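Local coordinates for lipoprotein (Colwellia psychrerythraea, PDB 3O0Y) that is of uncharacterised function but, as a putative lipoprotein of the DUF885 family in the peptidase MA clan, may be related to metallopeptidases, at residues L310-R315 and G555-M560. Sequence-based numbering, arbitrary orientation.
Sequences LDEVAR and GYKLGM. With SO4 (sulfate ion), chain D.
Glu312 and Lys557 join two helices while the backbones of 310-315 and 555-560 stay apart, the CA atoms of this pair, the nearest, being 9.1 Å from each other. The first segment is a turn within helix 302-326, the second the opening turn of helix 555-574, and a salt-bridge network of Glu312, Arg315 and Lys557 spans the gap, a worked example of how long charged side chains can link two helices where their backbones are well separated. In this largely helical fold, helix 491-515 lies against both segments, and its Glu501 also pairs with Lys557 and Arg315. Beyond a bend at chi2 (-78°), Lys557 runs extended, carrying NZ to 2.8 Å from Glu312 OE1, which it meets nearly along the C-O bond. Arg315 grips the same carboxylate side-on: NH2 reaches OE1 at 2.8 Å and NE reaches OE2 at 3.0 Å, both nearly straight and syn, the oxygens near the guanidinium plane but the donors 20° and 29° out of the carboxylate plane. This two-point hold should fix the rotation of the carboxylate, while OE1 accepts from both Arg315 NH2 and Lys557 NZ. Replacing Glu312 with an alanine would probably leave Lys557 and Arg315 without this shared carboxylate, leaning more on Glu501, and the guanidinium freer to turn. Lys557 NZ sits at the guanidinium edge, near its plane, 3.7 Å from Arg315 NH2, a closeness probably tolerated because both cations pair with Glu312 and Glu501. Tyr556 OH donates at 2.7 Å to O3 of a sulfate, probably from the crystallisation liquor, also hydrogen-bonded by Arg504, Arg507 and Arg545.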
ATOM      1  N   LEU A 310     -19.575  12.769  -0.116  1.00  7.60           N
ATOM      2  CA  LEU A 310     -21.002  12.712   0.106  1.00  6.92           C
ATOM      3  C   LEU A 310     -21.764  12.557  -1.189  1.00  6.90           C
ATOM      4  O   LEU A 310     -22.727  11.743  -1.229  1.00  8.16           O
ATOM      5  CB  LEU A 310     -21.500  13.961   0.849  1.00  6.78           C
ATOM      6  CG  LEU A 310     -21.003  14.051   2.337  1.00 10.90           C
ATOM      7  CD1 LEU A 310     -21.333  15.430   2.894  1.00 14.11           C
ATOM      8  CD2 LEU A 310     -21.586  12.934   3.212  1.00 11.25           C
ATOM      9  N   ASP A 311     -21.404  13.302  -2.245  1.00  7.38           N
ATOM     10  CA  ASP A 311     -22.104  13.167  -3.508  1.00  6.92           C
ATOM     11  C   ASP A 311     -21.910  11.826  -4.145  1.00  7.58           C
ATOM     12  O   ASP A 311     -22.831  11.303  -4.739  1.00  6.92           O
ATOM     13  CB  ASP A 311     -21.715  14.253  -4.515  1.00  7.39           C
ATOM     14  CG  ASP A 311     -21.999  15.700  -3.952  1.00 14.95           C
ATOM     15  OD1 ASP A 311     -22.885  15.847  -3.075  1.00 21.81           O
ATOM     16  OD2 ASP A 311     -21.351  16.672  -4.443  1.00 17.59           O
ATOM     17  N   GLU A 312     -20.702  11.296  -4.041  1.00  7.17           N
ATOM     18  CA  GLU A 312     -20.448   9.943  -4.608  1.00  5.83           C
ATOM     19  C   GLU A 312     -21.209   8.826  -3.852  1.00  5.87           C
ATOM     20  O   GLU A 312     -21.704   7.877  -4.453  1.00  5.74           O
ATOM     21  CB  GLU A 312     -18.959   9.633  -4.641  1.00  7.13           C
ATOM     22  CG  GLU A 312     -18.245  10.374  -5.744  1.00  8.17           C
ATOM     23  CD  GLU A 312     -18.633   9.799  -7.145  1.00 14.25           C
ATOM     24  OE1 GLU A 312     -18.178   8.674  -7.428  1.00 13.82           O
ATOM     25  OE2 GLU A 312     -19.498  10.395  -7.847  1.00 13.14           O
ATOM     26  N   VAL A 313     -21.307   8.950  -2.539  1.00  5.98           N
ATOM     27  CA  VAL A 313     -22.051   7.971  -1.722  1.00  6.85           C
ATOM     28  C   VAL A 313     -23.487   8.006  -2.169  1.00  7.87           C
ATOM     29  O   VAL A 313     -24.104   6.954  -2.326  1.00  9.59           O
ATOM     30  CB  VAL A 313     -21.923   8.297  -0.188  1.00  5.89           C
ATOM     31  CG1 VAL A 313     -23.042   7.628   0.600  1.00 10.62           C
ATOM     32  CG2 VAL A 313     -20.465   7.904   0.389  1.00  6.66           C
ATOM     33  N   ALA A 314     -24.059   9.197  -2.396  1.00  7.56           N
ATOM     34  CA  ALA A 314     -25.454   9.302  -2.784  1.00 10.29           C
ATOM     35  C   ALA A 314     -25.614   8.663  -4.140  1.00  8.85           C
ATOM     36  O   ALA A 314     -26.584   7.908  -4.390  1.00  9.53           O
ATOM     37  CB  ALA A 314     -25.928  10.750  -2.815  1.00  9.64           C
ATOM     38  N   ARG A 315     -24.671   8.937  -5.049  1.00  7.91           N
ATOM     39  CA  ARG A 315     -24.823   8.490  -6.442  1.00  7.21           C
ATOM     40  C   ARG A 315     -24.762   6.956  -6.522  1.00  6.80           C
ATOM     41  O   ARG A 315     -25.626   6.304  -7.086  1.00  5.82           O
ATOM     42  CB  ARG A 315     -23.721   9.066  -7.303  1.00  6.56           C
ATOM     43  CG  ARG A 315     -23.780   8.619  -8.766  1.00  7.61           C
ATOM     44  CD  ARG A 315     -22.594   9.088  -9.578  1.00  9.52           C
ATOM     45  NE  ARG A 315     -21.311   8.467  -9.180  1.00  8.89           N
ATOM     46  CZ  ARG A 315     -20.887   7.245  -9.462  1.00 11.74           C
ATOM     47  NH1 ARG A 315     -21.587   6.401 -10.215  1.00 12.97           N
ATOM     48  NH2 ARG A 315     -19.673   6.913  -9.059  1.00 12.69           N
ATOM     49  N   GLY A 555      -6.767   8.561  -1.869  1.00  7.04           N
ATOM     50  CA  GLY A 555      -6.207   8.316  -3.181  1.00  7.63           C
ATOM     51  C   GLY A 555      -7.088   7.568  -4.104  1.00  7.99           C
ATOM     52  O   GLY A 555      -7.083   7.775  -5.359  1.00  7.48           O
ATOM     53  N   TYR A 556      -7.858   6.681  -3.502  1.00  8.52           N
ATOM     54  CA  TYR A 556      -8.645   5.687  -4.248  1.00  6.92           C
ATOM     55  C   TYR A 556      -9.656   6.430  -5.123  1.00  8.18           C
ATOM     56  O   TYR A 556      -9.649   6.314  -6.363  1.00  7.67           O
ATOM     57  CB  TYR A 556      -9.409   4.743  -3.289  1.00  8.22           C
ATOM     58  CG  TYR A 556      -8.516   3.919  -2.429  1.00  6.41           C
ATOM     59  CD1 TYR A 556      -8.179   2.627  -2.804  1.00  6.80           C
ATOM     60  CD2 TYR A 556      -7.913   4.449  -1.273  1.00  8.38           C
ATOM     61  CE1 TYR A 556      -7.283   1.927  -2.101  1.00  9.94           C
ATOM     62  CE2 TYR A 556      -7.033   3.711  -0.553  1.00  8.93           C
ATOM     63  CZ  TYR A 556      -6.661   2.482  -0.987  1.00  6.86           C
ATOM     64  OH  TYR A 556      -5.767   1.745  -0.258  1.00  9.39           O
ATOM     65  N   LYS A 557     -10.575   7.163  -4.502  1.00  7.82           N
ATOM     66  CA  LYS A 557     -11.579   7.866  -5.286  1.00  7.21           C
ATOM     67  C   LYS A 557     -10.993   9.083  -6.008  1.00  7.37           C
ATOM     68  O   LYS A 557     -11.442   9.400  -7.086  1.00  7.41           O
ATOM     69  CB  LYS A 557     -12.813   8.232  -4.462  1.00  7.99           C
ATOM     70  CG  LYS A 557     -13.886   7.220  -4.599  1.00 11.23           C
ATOM     71  CD  LYS A 557     -14.571   7.461  -5.964  1.00 11.72           C
ATOM     72  CE  LYS A 557     -15.503   6.383  -6.372  1.00 14.69           C
ATOM     73  NZ  LYS A 557     -16.249   6.707  -7.704  1.00 13.55           N
ATOM     74  N   LEU A 558     -10.145   9.897  -5.382  1.00  7.90           N
ATOM     75  CA  LEU A 558      -9.675  11.099  -6.099  1.00  7.32           C
ATOM     76  C   LEU A 558      -8.908  10.689  -7.389  1.00  7.97           C
ATOM     77  O   LEU A 558      -9.063  11.295  -8.449  1.00  9.67           O
ATOM     78  CB  LEU A 558      -8.849  11.981  -5.193  1.00  6.82           C
ATOM     79  CG  LEU A 558      -9.628  12.597  -4.054  1.00  8.25           C
ATOM     80  CD1 LEU A 558      -8.698  13.446  -3.164  1.00  9.92           C
ATOM     81  CD2 LEU A 558     -10.861  13.347  -4.549  1.00  9.08           C
ATOM     82  N   GLY A 559      -8.110   9.616  -7.314  1.00  7.40           N
ATOM     83  CA  GLY A 559      -7.399   9.178  -8.441  1.00  6.94           C
ATOM     84  C   GLY A 559      -8.349   8.596  -9.490  1.00  6.51           C
ATOM     85  O   GLY A 559      -8.180   8.873 -10.679  1.00  7.09           O
ATOM     86  N   MET A 560      -9.321   7.780  -9.085  1.00  6.91           N
ATOM     87  CA  MET A 560     -10.265   7.198  -9.999  1.00  6.77           C
ATOM     88  C   MET A 560     -11.066   8.288 -10.750  1.00  7.84           C
ATOM     89  O   MET A 560     -11.220   8.213 -11.988  1.00  7.32           O
ATOM     90  CB  MET A 560     -11.181   6.170  -9.297  1.00  6.09           C
ATOM     91  CG  MET A 560     -12.123   5.434 -10.253  1.00  8.46           C
ATOM     92  SD  MET A 560     -13.762   4.900  -9.396  1.00  8.43           S
ATOM     93  CE  MET A 560     -14.491   3.860 -10.727  1.00 13.84           C
TER
HETATM   94  S   SO4 D 610      -7.386  -1.385   0.035  1.00 22.32           S
HETATM   95  O1  SO4 D 610      -8.505  -0.802  -0.754  1.00 20.64           O
HETATM   96  O2  SO4 D 610      -7.359  -2.790  -0.202  1.00 25.87           O
HETATM   97  O3  SO4 D 610      -6.060  -0.885  -0.402  1.00 24.42           O
HETATM   98  O4  SO4 D 610      -7.465  -0.967   1.410  1.00 29.62           O